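Local coordinates for globin domain-containing protein (Pseudomonas aeruginosa, PDB 1TU9), which probably carries or binds oxygen as a heme protein of the globin family, although its physiological role has not been established, at residues S70-R73 and A74-A77; P88-Y91 and D92-L95. All coordinates share one frame; numbering follows the deposited sequence.

Contact 1 of 2, residues S70-R73 and A74-A77; sequences SKLR and ALGA
In helix 70-78, the proximal heme-side helix of this globin fold (the F helix in globin nomenclature), Leu72 and Leu75 meet on the inward surface, three residues apart. Their CD1 methyls come within 4.1 Å of each other, and the two side chains slant across one another rather than lying alongside. Beneath this apolar contact runs regular α-helical bonding: the amides of Ala74, Leu75, Gly76 and Ala77 bond in turn to the carbonyls of Ser70, Lys71, Leu72 and Arg73. The shortest of the four is Gly76 N to Leu72 O at 2.8 Å. Ala74 N to Ser70 O, at 3.1 Å, is the longest. Each carbonyl of 70-73 is thus gripped by an amide four residues on.

The CB atoms of Ala74 and Leu75 also lie close to these carbonyls. The CB of Ala74 lies 3.4 Å from Lys71 O, and the CB of Leu75 lies 3.6 Å from Leu72 O. With its CG turned anti to the carbonyl carbon (chi1 -84°), Leu75 keeps its branch beside its own N, and CG comes within 3.9 Å of Lys71 O. The side chain also touches the heme. Ser78 OG is hydrogen-bonded to Leu75 O as the helix runs on towards the axial ligand His79.

Arg73 stretches its chain from CG to NE along the exposed side and forms a salt bridge through NE with Asp69 OD2, just before the helix. Inward, Leu72 packs against Leu60 and Tyr63 of helix 46-64 and against Val127 of helix 111-130. Lys71 NZ is hydrogen-bonded to Asn59 OD1, and Leu75 touches Ile128, so helix 70-78 packs on helices 46-64 and 111-130.

Contact 2 of 2, residues P88-Y91 and D92-L95; sequences PELY and DLWL. With HEM (protoporphyrin IX containing Fe), chain B; PPI (propanoic acid), chain C.
Trp94 and Tyr91 meet at the first turns of helix 90-105, the globin G helix, where CB of Trp94 lies 3.4 Å from Tyr91 O. From CB the indole swings away from the preceding turn, because CG is anti to the backbone N (chi1 -176°), and it reaches along the heme edge on the face where the propanoic acid binds. The vinyl carbon CAB sits over the middle of one indole face, 3.3 Å from CE2; CG, CD2, CE3 and CZ2 also lie near it. Farther round, CZ3 is near both CAB and CBB, and CH2 is 3.9 Å from each. On the pyrrole side, CD1 and NE1 turn their edge to the propanoic acid: its methyl carbon C3 lies in the ring plane, 3.2 Å from NE1. Phe26 and Phe30 meet the indole edge-to-face.

Tyr91 lies on the opposite side of the heme plane, where its side chain touches the axial ligand His79. Its CE2 is 3.5 Å from the methine CHC, and the heme methyl CMC sits over one ring face, displaced towards the rim. Next to it, Leu90 presents CD2 to CD1 of Leu93 at 4.1 Å. The backbone is secured by Trp94 N to Leu90 O at 3.1 Å and Leu95 N to Tyr91 O at 2.9 Å. A longer bond from Asp92 N to Glu89 O approaches from well above the carbonyl plane.

The chemistry facing the heme here is mainly apolar and aromatic. The approach of NE1 to C3 is a van der Waals contact and not a hydrogen bond; the acid's polar end is held instead by the iron, through O1, and by Tyr27 OH and Gln49 NE2.

Overall arrangement
Contact 1 and contact 2 lie in series on consecutive helices, 70-78 and 90-105, with their centres about 17 Å apart and their nearest atoms about 6 Å apart. They do not touch; the heme bridges them. Contact 1 supplies Leu75, whose side chain comes within about 3 Å of the heme and about 4 Å of His79, the axial ligand of the iron. In contact 2 the side chain of Tyr91 approaches His79 to about 3 Å, while Trp94 lines the propanoic acid site. The two contacts thus converge on His79, and contact 2 extends the pocket to the bound acid, about 7 Å from the side chain of Leu75.

Contact 1 of 2, residues S70-R73 and A74-A77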
ATOM      1  N   SER A  70      -1.328 -15.692   6.350  0.50 15.82           N
ATOM      2  CA  SER A  70      -0.367 -15.613   7.452  0.50 16.75           C
ATOM      3  C   SER A  70       0.397 -14.290   7.499  0.50 16.48           C
ATOM      4  O   SER A  70       0.491 -13.673   8.558  0.50 16.43           O
ATOM      5  CB  SER A  70       0.617 -16.789   7.385  0.50 17.39           C
ATOM      6  OG  SER A  70      -0.036 -18.004   7.720  0.50 18.49           O
ATOM      7  N   LYS A  71       0.925 -13.852   6.364  1.00 15.48           N
ATOM      8  CA  LYS A  71       1.705 -12.606   6.307  1.00 15.90           C
ATOM      9  C   LYS A  71       0.833 -11.379   6.561  1.00 14.07           C
ATOM     10  O   LYS A  71       1.252 -10.445   7.244  1.00 13.09           O
ATOM     11  CB  LYS A  71       2.440 -12.452   4.974  1.00 17.19           C
ATOM     12  CG  LYS A  71       3.667 -13.350   4.823  1.00 19.86           C
ATOM     13  CD  LYS A  71       4.487 -12.904   3.633  1.00 21.85           C
ATOM     14  CE  LYS A  71       5.595 -13.873   3.268  1.00 23.58           C
ATOM     15  NZ  LYS A  71       6.433 -13.312   2.166  1.00 26.09           N
ATOM     16  N   LEU A  72      -0.387 -11.382   6.034  1.00 12.23           N
ATOM     17  CA  LEU A  72      -1.310 -10.277   6.265  1.00 13.04           C
ATOM     18  C   LEU A  72      -1.759 -10.206   7.718  1.00 12.00           C
ATOM     19  O   LEU A  72      -1.928  -9.118   8.269  1.00 11.18           O
ATOM     20  CB  LEU A  72      -2.495 -10.387   5.318  1.00 13.00           C
ATOM     21  CG  LEU A  72      -2.234  -9.669   3.995  1.00 15.19           C
ATOM     22  CD1 LEU A  72      -0.840  -9.391   3.429  1.00 17.89           C
ATOM     23  CD2 LEU A  72      -3.425  -9.425   3.095  1.00 15.93           C
ATOM     24  N   ARG A  73      -1.925 -11.358   8.353  1.00 12.41           N
ATOM     25  CA  ARG A  73      -2.234 -11.403   9.777  1.00 14.80           C
ATOM     26  C   ARG A  73      -1.105 -10.763  10.581  1.00 13.60           C
ATOM     27  O   ARG A  73      -1.364 -10.029  11.533  1.00 13.82           O
ATOM     28  CB  ARG A  73      -2.464 -12.844  10.241  1.00 16.16           C
ATOM     29  CG  ARG A  73      -3.803 -13.401   9.836  1.00 19.02           C
ATOM     30  CD  ARG A  73      -4.040 -14.817  10.330  1.00 23.06           C
ATOM     31  NE  ARG A  73      -5.409 -15.258  10.081  1.00 29.24           N
ATOM     32  CZ  ARG A  73      -5.842 -16.513  10.199  1.00 35.04           C
ATOM     33  NH1 ARG A  73      -5.016 -17.498  10.547  1.00 38.48           N
ATOM     34  NH2 ARG A  73      -7.115 -16.790   9.945  1.00 35.42           N
ATOM     35  N   ALA A  74       0.133 -11.047  10.186  1.00 13.06           N
ATOM     36  CA  ALA A  74       1.313 -10.486  10.830  1.00 13.32           C
ATOM     37  C   ALA A  74       1.370  -8.962  10.667  1.00 12.80           C
ATOM     38  O   ALA A  74       1.704  -8.259  11.621  1.00 12.94           O
ATOM     39  CB  ALA A  74       2.577 -11.139  10.279  1.00 14.11           C
ATOM     40  N   LEU A  75       1.059  -8.455   9.481  1.00 11.78           N
ATOM     41  CA  LEU A  75       0.936  -7.008   9.247  1.00 11.51           C
ATOM     42  C   LEU A  75      -0.208  -6.421  10.070  1.00 10.59           C
ATOM     43  O   LEU A  75      -0.095  -5.322  10.626  1.00  9.81           O
ATOM     44  CB  LEU A  75       0.704  -6.710   7.765  1.00 12.25           C
ATOM     45  CG  LEU A  75       1.917  -6.614   6.829  1.00 14.91           C
ATOM     46  CD1 LEU A  75       1.441  -6.553   5.388  1.00 16.68           C
ATOM     47  CD2 LEU A  75       2.736  -5.374   7.139  1.00 16.33           C
ATOM     48  N   GLY A  76      -1.315  -7.143  10.170  1.00  9.93           N
ATOM     49  CA  GLY A  76      -2.389  -6.733  11.049  1.00 10.08           C
ATOM     50  C   GLY A  76      -1.901  -6.545  12.476  1.00  9.73           C
ATOM     51  O   GLY A  76      -2.215  -5.551  13.119  1.00  9.76           O
ATOM     52  N   ALA A  77      -1.127  -7.498  12.974  1.00 10.42           N
ATOM     53  CA  ALA A  77      -0.592  -7.412  14.329  1.00 10.51           C
ATOM     54  C   ALA A  77       0.357  -6.211  14.466  1.00 10.45           C
ATOM     55  O   ALA A  77       0.261  -5.442  15.416  1.00 10.44           O
ATOM     56  CB  ALA A  77       0.120  -8.707  14.712  1.00 11.78           C
TER

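Contact 2 of 2, residues P88-Y91 and D92-L95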
ATOM      1  N   PRO A  88      -7.623   2.633  11.419  1.00 10.91           N
ATOM      2  CA  PRO A  88      -8.172   2.188  10.131  1.00 11.98           C
ATOM      3  C   PRO A  88      -8.386   3.303   9.099  1.00 12.16           C
ATOM      4  O   PRO A  88      -8.173   3.055   7.918  1.00 12.02           O
ATOM      5  CB  PRO A  88      -9.495   1.527  10.532  1.00 12.12           C
ATOM      6  CG  PRO A  88      -9.183   0.970  11.876  1.00 13.05           C
ATOM      7  CD  PRO A  88      -8.357   2.035  12.554  1.00 11.84           C
ATOM      8  N   GLU A  89      -8.748   4.507   9.527  1.00 13.14           N
ATOM      9  CA  GLU A  89      -8.988   5.604   8.589  1.00 14.96           C
ATOM     10  C   GLU A  89      -7.752   5.947   7.749  1.00 14.15           C
ATOM     11  O   GLU A  89      -7.865   6.445   6.626  1.00 15.38           O
ATOM     12  CB  GLU A  89      -9.466   6.862   9.331  1.00 16.67           C
ATOM     13  CG  GLU A  89     -10.934   6.863   9.736  1.00 20.57           C
ATOM     14  CD  GLU A  89     -11.344   8.139  10.461  1.00 23.72           C
ATOM     15  OE1 GLU A  89     -10.910   9.236  10.036  1.00 28.31           O
ATOM     16  OE2 GLU A  89     -12.112   8.061  11.449  1.00 27.38           O
ATOM     17  N   LEU A  90      -6.564   5.683   8.272  1.00 12.12           N
ATOM     18  CA  LEU A  90      -5.339   6.064   7.581  1.00 11.71           C
ATOM     19  C   LEU A  90      -5.090   5.242   6.320  1.00 11.16           C
ATOM     20  O   LEU A  90      -4.380   5.692   5.424  1.00 11.13           O
ATOM     21  CB  LEU A  90      -4.138   6.017   8.529  1.00 11.18           C
ATOM     22  CG  LEU A  90      -4.272   6.955   9.743  1.00 12.04           C
ATOM     23  CD1 LEU A  90      -3.014   6.888  10.582  1.00 12.70           C
ATOM     24  CD2 LEU A  90      -4.569   8.405   9.332  1.00 13.31           C
ATOM     25  N   TYR A  91      -5.673   4.057   6.222  1.00 10.35           N
ATOM     26  CA  TYR A  91      -5.487   3.221   5.031  1.00  9.76           C
ATOM     27  C   TYR A  91      -6.152   3.819   3.800  1.00  9.29           C
ATOM     28  O   TYR A  91      -5.705   3.577   2.677  1.00  9.09           O
ATOM     29  CB  TYR A  91      -5.965   1.781   5.269  1.00  9.72           C
ATOM     30  CG  TYR A  91      -5.123   1.088   6.285  1.00  9.12           C
ATOM     31  CD1 TYR A  91      -5.438   1.162   7.627  1.00  9.35           C
ATOM     32  CD2 TYR A  91      -3.977   0.413   5.922  1.00  9.33           C
ATOM     33  CE1 TYR A  91      -4.646   0.563   8.578  1.00  9.71           C
ATOM     34  CE2 TYR A  91      -3.174  -0.192   6.853  1.00  8.74           C
ATOM     35  CZ  TYR A  91      -3.502  -0.107   8.196  1.00  9.17           C
ATOM     36  OH  TYR A  91      -2.692  -0.702   9.135  1.00 10.25           O
ATOM     37  N   ASP A  92      -7.201   4.604   3.979  1.00  9.57           N
ATOM     38  CA  ASP A  92      -7.826   5.261   2.839  1.00 10.47           C
ATOM     39  C   ASP A  92      -6.855   6.279   2.250  1.00  9.81           C
ATOM     40  O   ASP A  92      -6.788   6.459   1.034  1.00  9.63           O
ATOM     41  CB  ASP A  92      -9.134   5.945   3.256  1.00 12.36           C
ATOM     42  CG  ASP A  92     -10.115   4.992   3.933  1.00 16.84           C
ATOM     43  OD1 ASP A  92      -9.993   3.761   3.780  1.00 19.96           O
ATOM     44  OD2 ASP A  92     -11.054   5.404   4.640  1.00 22.13           O
ATOM     45  N   LEU A  93      -6.105   6.957   3.113  1.00  8.94           N
ATOM     46  CA  LEU A  93      -5.083   7.903   2.662  1.00  9.14           C
ATOM     47  C   LEU A  93      -3.918   7.200   1.985  1.00  8.31           C
ATOM     48  O   LEU A  93      -3.378   7.699   0.988  1.00  8.83           O
ATOM     49  CB  LEU A  93      -4.590   8.748   3.833  1.00  9.52           C
ATOM     50  CG  LEU A  93      -5.640   9.579   4.572  1.00 12.29           C
ATOM     51  CD1 LEU A  93      -4.991  10.294   5.738  1.00 14.09           C
ATOM     52  CD2 LEU A  93      -6.336  10.555   3.639  1.00 14.35           C
ATOM     53  N   TRP A  94      -3.541   6.038   2.502  1.00  7.58           N
ATOM     54  CA  TRP A  94      -2.508   5.210   1.889  1.00  7.53           C
ATOM     55  C   TRP A  94      -2.923   4.819   0.474  1.00  7.14           C
ATOM     56  O   TRP A  94      -2.162   4.964  -0.485  1.00  7.02           O
ATOM     57  CB  TRP A  94      -2.295   3.973   2.769  1.00  7.65           C
ATOM     58  CG  TRP A  94      -1.202   3.039   2.337  1.00  7.60           C
ATOM     59  CD1 TRP A  94       0.086   3.020   2.784  1.00  8.20           C
ATOM     60  CD2 TRP A  94      -1.300   1.951   1.402  1.00  7.51           C
ATOM     61  NE1 TRP A  94       0.795   2.018   2.167  1.00  8.48           N
ATOM     62  CE2 TRP A  94      -0.032   1.352   1.305  1.00  7.68           C
ATOM     63  CE3 TRP A  94      -2.329   1.436   0.611  1.00  7.39           C
ATOM     64  CZ2 TRP A  94       0.227   0.265   0.472  1.00  8.04           C
ATOM     65  CZ3 TRP A  94      -2.068   0.350  -0.211  1.00  8.53           C
ATOM     66  CH2 TRP A  94      -0.807  -0.223  -0.272  1.00  8.57           C
ATOM     67  N   LEU A  95      -4.156   4.360   0.331  1.00  7.13           N
ATOM     68  CA  LEU A  95      -4.625   3.900  -0.964  1.00  7.35           C
ATOM     69  C   LEU A  95      -4.753   5.062  -1.940  1.00  7.05           C
ATOM     70  O   LEU A  95      -4.389   4.938  -3.111  1.00  7.19           O
ATOM     71  CB  LEU A  95      -5.941   3.123  -0.824  1.00  7.63           C
ATOM     72  CG  LEU A  95      -6.440   2.443  -2.102  1.00  8.49           C
ATOM     73  CD1 LEU A  95      -5.397   1.488  -2.674  1.00 10.56           C
ATOM     74  CD2 LEU A  95      -7.719   1.694  -1.759  1.00  9.92           C
TER
HETATM   75  CHA HEM B 301       6.067  -0.224   8.941  1.00 12.52           C
HETATM   76  CHB HEM B 301       3.622  -2.096   5.077  1.00 14.50           C
HETATM   77  CHC HEM B 301       0.031   0.863   6.013  1.00 10.61           C
HETATM   78  CHD HEM B 301       2.733   3.311   9.170  1.00  8.76           C
HETATM   79  C1A HEM B 301       5.662  -1.029   7.871  1.00 14.22           C
HETATM   80  C2A HEM B 301       6.367  -2.198   7.359  1.00 17.42           C
HETATM   81  C3A HEM B 301       5.717  -2.699   6.308  1.00 16.33           C
HETATM   82  C4A HEM B 301       4.547  -1.888   6.074  1.00 13.87           C
HETATM   83  CMA HEM B 301       6.138  -3.939   5.486  1.00 16.01           C
HETATM   84  CAA HEM B 301       7.657  -2.765   7.960  1.00 20.81           C
HETATM   85  CBA HEM B 301       7.336  -4.092   8.664  1.00 23.66           C
HETATM   86  CGA HEM B 301       6.093  -4.032   9.528  1.00 23.55           C
HETATM   87  O1A HEM B 301       6.108  -3.324  10.562  1.00 26.53           O
HETATM   88  O2A HEM B 301       5.073  -4.703   9.207  1.00 25.21           O
HETATM   89  C1B HEM B 301       2.405  -1.491   4.984  1.00 13.41           C
HETATM   90  C2B HEM B 301       1.325  -1.756   4.043  1.00 13.62           C
HETATM   91  C3B HEM B 301       0.316  -0.933   4.312  1.00 12.54           C
HETATM   92  C4B HEM B 301       0.765  -0.113   5.438  1.00 11.34           C
HETATM   93  CMB HEM B 301       1.372  -2.809   2.910  1.00 13.95           C
HETATM   94  CAB HEM B 301      -1.044  -0.814   3.570  1.00 11.81           C
HETATM   95  CBB HEM B 301      -1.735  -1.881   3.156  1.00 13.99           C
HETATM   96  C1C HEM B 301       0.500   1.813   6.886  1.00  8.69           C
HETATM   97  C2C HEM B 301      -0.219   3.007   7.196  1.00  9.06           C
HETATM   98  C3C HEM B 301       0.521   3.713   8.042  1.00  7.95           C
HETATM   99  C4C HEM B 301       1.725   2.965   8.308  1.00  8.57           C
HETATM  100  CMC HEM B 301      -1.592   3.349   6.613  1.00  9.94           C
HETATM  101  CAC HEM B 301       0.102   5.062   8.636  1.00  9.59           C
HETATM  102  CBC HEM B 301       0.978   6.008   8.938  1.00 10.49           C
HETATM  103  C1D HEM B 301       3.860   2.594   9.435  1.00  8.94           C
HETATM  104  C2D HEM B 301       4.862   3.017  10.361  1.00  9.45           C
HETATM  105  C3D HEM B 301       5.922   1.946  10.316  1.00 10.69           C
HETATM  106  C4D HEM B 301       5.465   0.965   9.346  1.00 11.61           C
HETATM  107  CMD HEM B 301       4.853   4.292  11.209  1.00  9.52           C
HETATM  108  CAD HEM B 301       7.220   2.005  11.130  1.00 10.84           C
HETATM  109  CBD HEM B 301       8.171   3.021  10.472  1.00 11.02           C
HETATM  110  CGD HEM B 301       9.434   3.205  11.293  1.00 10.51           C
HETATM  111  O1D HEM B 301       9.345   3.792  12.403  1.00 10.52           O
HETATM  112  O2D HEM B 301      10.532   2.761  10.858  1.00 10.01           O
HETATM  113  NA  HEM B 301       4.565  -0.890   7.047  1.00 14.03           N
HETATM  114  NB  HEM B 301       2.027  -0.483   5.838  1.00 11.36           N
HETATM  115  NC  HEM B 301       1.694   1.799   7.571  1.00  9.27           N
HETATM  116  ND  HEM B 301       4.237   1.396   8.864  1.00  9.74           N
HETATM  117 FE   HEM B 301       3.205   0.398   7.421  1.00 11.32          FE
HETATM  118  C1  PPI C 302       4.368   2.066   5.457  1.00 11.19           C
HETATM  119  C2  PPI C 302       3.090   2.295   4.740  1.00 10.21           C
HETATM  120  C3  PPI C 302       3.385   3.225   3.640  1.00 11.54           C
HETATM  121  O1  PPI C 302       4.440   1.379   6.426  1.00 13.89           O
HETATM  122  O2  PPI C 302       5.486   2.674   5.026  1.00 13.00           O